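Local atomic coordinates of CRISPR-associated endoribonuclease Cas6 1 (PDB entry 5YI6), a protein that probably cleaves CRISPR repeat transcripts as a metal-independent endoribonuclease, yielding the crRNA used in antiviral defence. Residues L60-R65 / I72-G77. Sequence-based numbering, arbitrary orientation.
Sequences LQIRKR and IETIDG. With PO4 (phosphate ion), chain G.
Lys64 crosses Asp76 at about a right angle, and its methylene chain does the touching. Lys64 CD comes 3.3 Å from Asp76 OD2; beyond it the chain bends (chi3 51°), which turns CE and NZ. Lys64 NZ stays 4.2 Å from Asp76 OD2, beyond a salt bridge, although the opposite charges probably attract. Asp76 OD1 is hydrogen-bonded to the backbone N of Lys78. Lys64 also gives the backbone link: Ile75 N donates to Lys64 O at 3.0 Å in an almost straight bond (178°).

Ile72 CG2 is wedged between Arg65 and Ile62. Ile72 CG2 lies over one face of the Arg65 guanidinium, offset toward the rim, and 3.6 Å from Arg65 CB. The bent Arg65 side chain is tied back by NE to Ile62 O (3.1 Å), with the donor above the carbonyl plane. Ile62 CD1 packs 3.6 Å from Ile72 CG2, and Ile62 CG2 meets Thr74 CB.

Arg65 and Thr74 form an antiparallel non-hydrogen-bonded pair where strands 65-67 and 71-74 start to join as a beta hairpin. Strand 71-74 is the middle of a small three-stranded sheet, with strand 17-20 on its other side. Ile62 also packs on Ile19 of that strand.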
ATOM      1  N   LEU A  60      -0.493  -2.765   8.801  1.00 17.08           N
ATOM      2  CA  LEU A  60       0.375  -3.492   9.736  1.00 15.48           C
ATOM      3  C   LEU A  60      -0.092  -4.934   9.814  1.00 17.11           C
ATOM      4  O   LEU A  60      -1.281  -5.201  10.006  1.00 22.14           O
ATOM      5  CB  LEU A  60       0.347  -2.834  11.124  1.00 13.97           C
ATOM      6  CG  LEU A  60       1.007  -1.441  11.189  1.00 18.84           C
ATOM      7  CD1 LEU A  60       0.696  -0.700  12.519  1.00 18.36           C
ATOM      8  CD2 LEU A  60       2.555  -1.520  10.974  1.00 19.42           C
ATOM      9  N   GLN A  61       0.827  -5.867   9.630  1.00 13.61           N
ATOM     10  CA  GLN A  61       0.493  -7.282   9.646  1.00 16.01           C
ATOM     11  C   GLN A  61       0.971  -7.898  10.951  1.00 19.42           C
ATOM     12  O   GLN A  61       2.106  -7.668  11.366  1.00 16.05           O
ATOM     13  CB  GLN A  61       1.164  -8.027   8.482  1.00 19.16           C
ATOM     14  CG  GLN A  61       0.872  -7.384   7.079  1.00 21.03           C
ATOM     15  CD  GLN A  61      -0.554  -7.595   6.593  1.00 37.44           C
ATOM     16  OE1 GLN A  61      -1.045  -8.725   6.593  1.00 42.21           O
ATOM     17  NE2 GLN A  61      -1.228  -6.504   6.144  1.00 30.94           N
ATOM     18  N   ILE A  62       0.127  -8.722  11.566  1.00 18.12           N
ATOM     19  CA  ILE A  62       0.467  -9.380  12.827  1.00 20.31           C
ATOM     20  C   ILE A  62       0.377 -10.883  12.618  1.00 20.18           C
ATOM     21  O   ILE A  62      -0.631 -11.375  12.100  1.00 22.86           O
ATOM     22  CB  ILE A  62      -0.464  -8.948  13.971  1.00 23.16           C
ATOM     23  CG1 ILE A  62      -0.368  -7.442  14.184  1.00 27.18           C
ATOM     24  CG2 ILE A  62      -0.174  -9.799  15.279  1.00 19.60           C
ATOM     25  CD1 ILE A  62      -1.326  -6.936  15.227  1.00 31.01           C
ATOM     26  N   ARG A  63       1.430 -11.600  13.004  1.00 19.48           N
ATOM     27  CA  ARG A  63       1.458 -13.045  12.784  1.00 20.25           C
ATOM     28  C   ARG A  63       0.968 -13.817  14.002  1.00 25.46           C
ATOM     29  O   ARG A  63       0.179 -14.746  13.855  1.00 27.06           O
ATOM     30  CB  ARG A  63       2.859 -13.502  12.427  1.00 23.45           C
ATOM     31  CG  ARG A  63       3.317 -12.938  11.089  1.00 24.27           C
ATOM     32  CD  ARG A  63       4.746 -13.384  10.866  1.00 27.02           C
ATOM     33  NE  ARG A  63       5.281 -12.694   9.696  1.00 26.05           N
ATOM     34  CZ  ARG A  63       6.528 -12.808   9.268  1.00 23.96           C
ATOM     35  NH1 ARG A  63       7.376 -13.608   9.911  1.00 26.72           N
ATOM     36  NH2 ARG A  63       6.902 -12.137   8.183  1.00 25.14           N
ATOM     37  N   LYS A  64       1.427 -13.445  15.189  1.00 25.70           N
ATOM     38  CA  LYS A  64       0.995 -14.105  16.433  1.00 30.55           C
ATOM     39  C   LYS A  64      -0.116 -13.260  17.048  1.00 27.95           C
ATOM     40  O   LYS A  64       0.123 -12.354  17.846  1.00 29.54           O
ATOM     41  CB  LYS A  64       2.185 -14.291  17.352  1.00 36.71           C
ATOM     42  CG  LYS A  64       3.121 -15.345  16.819  1.00 41.29           C
ATOM     43  CD  LYS A  64       4.292 -15.563  17.742  1.00 55.29           C
ATOM     44  CE  LYS A  64       3.831 -15.792  19.160  1.00 61.59           C
ATOM     45  NZ  LYS A  64       4.982 -16.166  20.028  1.00 71.07           N
ATOM     46  N   ARG A  65      -1.346 -13.553  16.665  1.00 26.42           N
ATOM     47  CA  ARG A  65      -2.417 -12.579  16.806  1.00 32.45           C
ATOM     48  C   ARG A  65      -3.548 -13.098  17.684  1.00 31.85           C
ATOM     49  O   ARG A  65      -3.777 -14.303  17.785  1.00 33.84           O
ATOM     50  CB  ARG A  65      -2.955 -12.192  15.435  1.00 37.65           C
ATOM     51  CG  ARG A  65      -3.547 -13.346  14.700  1.00 40.85           C
ATOM     52  CD  ARG A  65      -3.246 -13.265  13.213  1.00 44.94           C
ATOM     53  NE  ARG A  65      -3.579 -11.961  12.668  1.00 44.15           N
ATOM     54  CZ  ARG A  65      -4.812 -11.569  12.379  1.00 52.43           C
ATOM     55  NH1 ARG A  65      -5.837 -12.387  12.608  1.00 51.06           N
ATOM     56  NH2 ARG A  65      -5.026 -10.355  11.872  1.00 50.25           N
ATOM     57  N   ILE A  72      -6.368  -5.955  16.575  1.00 20.97           N
ATOM     58  CA  ILE A  72      -5.641  -7.215  16.564  1.00 22.09           C
ATOM     59  C   ILE A  72      -4.493  -7.093  17.550  1.00 24.09           C
ATOM     60  O   ILE A  72      -3.631  -6.209  17.425  1.00 20.54           O
ATOM     61  CB  ILE A  72      -5.120  -7.574  15.162  1.00 24.82           C
ATOM     62  CG1 ILE A  72      -6.275  -7.610  14.156  1.00 25.42           C
ATOM     63  CG2 ILE A  72      -4.344  -8.899  15.204  1.00 27.36           C
ATOM     64  CD1 ILE A  72      -7.355  -8.638  14.462  1.00 28.82           C
ATOM     65  N   GLU A  73      -4.473  -7.984  18.528  1.00 20.46           N
ATOM     66  CA  GLU A  73      -3.402  -8.016  19.506  1.00 17.57           C
ATOM     67  C   GLU A  73      -2.204  -8.766  18.953  1.00 18.21           C
ATOM     68  O   GLU A  73      -2.363  -9.843  18.377  1.00 23.15           O
ATOM     69  CB  GLU A  73      -3.893  -8.710  20.794  1.00 16.89           C
ATOM     70  CG  GLU A  73      -2.749  -8.817  21.800  1.00 22.06           C
ATOM     71  CD  GLU A  73      -3.160  -9.598  23.039  1.00 25.85           C
ATOM     72  OE1 GLU A  73      -4.346  -9.882  23.156  1.00 23.34           O
ATOM     73  OE2 GLU A  73      -2.285  -9.915  23.849  1.00 25.60           O
ATOM     74  N   THR A  74      -1.001  -8.205  19.132  1.00 18.59           N
ATOM     75  CA  THR A  74       0.230  -8.913  18.835  1.00 21.46           C
ATOM     76  C   THR A  74       0.793  -9.441  20.156  1.00 21.20           C
ATOM     77  O   THR A  74       1.114  -8.667  21.075  1.00 23.17           O
ATOM     78  CB  THR A  74       1.258  -8.057  18.073  1.00 21.34           C
ATOM     79  OG1 THR A  74       2.510  -8.747  18.096  1.00 20.18           O
ATOM     80  CG2 THR A  74       1.460  -6.685  18.704  1.00 19.72           C
ATOM     81  N   ILE A  75       0.837 -10.768  20.249  1.00 25.72           N
ATOM     82  CA  ILE A  75       1.225 -11.436  21.483  1.00 28.63           C
ATOM     83  C   ILE A  75       2.696 -11.192  21.767  1.00 27.49           C
ATOM     84  O   ILE A  75       3.080 -10.878  22.904  1.00 26.38           O
ATOM     85  CB  ILE A  75       0.866 -12.935  21.392  1.00 26.97           C
ATOM     86  CG1 ILE A  75      -0.650 -13.102  21.212  1.00 32.89           C
ATOM     87  CG2 ILE A  75       1.344 -13.732  22.626  1.00 26.15           C
ATOM     88  CD1 ILE A  75      -1.071 -14.506  20.787  1.00 40.58           C
ATOM     89  N   ASP A  76       3.547 -11.275  20.740  1.00 21.53           N
ATOM     90  CA  ASP A  76       4.981 -11.100  20.947  1.00 22.62           C
ATOM     91  C   ASP A  76       5.467  -9.681  20.633  1.00 24.25           C
ATOM     92  O   ASP A  76       6.675  -9.454  20.588  1.00 20.02           O
ATOM     93  CB  ASP A  76       5.774 -12.115  20.115  1.00 26.94           C
ATOM     94  CG  ASP A  76       5.552 -11.968  18.603  1.00 30.25           C
ATOM     95  OD1 ASP A  76       4.799 -11.071  18.146  1.00 24.08           O
ATOM     96  OD2 ASP A  76       6.122 -12.796  17.856  1.00 31.01           O
ATOM     97  N   GLY A  77       4.551  -8.738  20.396  1.00 21.73           N
ATOM     98  CA  GLY A  77       4.926  -7.377  20.100  1.00 22.52           C
ATOM     99  C   GLY A  77       5.409  -7.149  18.681  1.00 21.01           C
ATOM    100  O   GLY A  77       5.657  -5.988  18.308  1.00 20.75           O
TER
HETATM  101  P   PO4 G 303      10.833 -13.006   8.653  1.00 26.75           P
HETATM  102  O1  PO4 G 303       9.820 -12.281   7.798  1.00 27.28           O
HETATM  103  O2  PO4 G 303      11.434 -12.159   9.714  1.00 29.77           O
HETATM  104  O3  PO4 G 303      11.899 -13.576   7.771  1.00 29.61           O
HETATM  105  O4  PO4 G 303      10.084 -14.116   9.377  1.00 26.75           O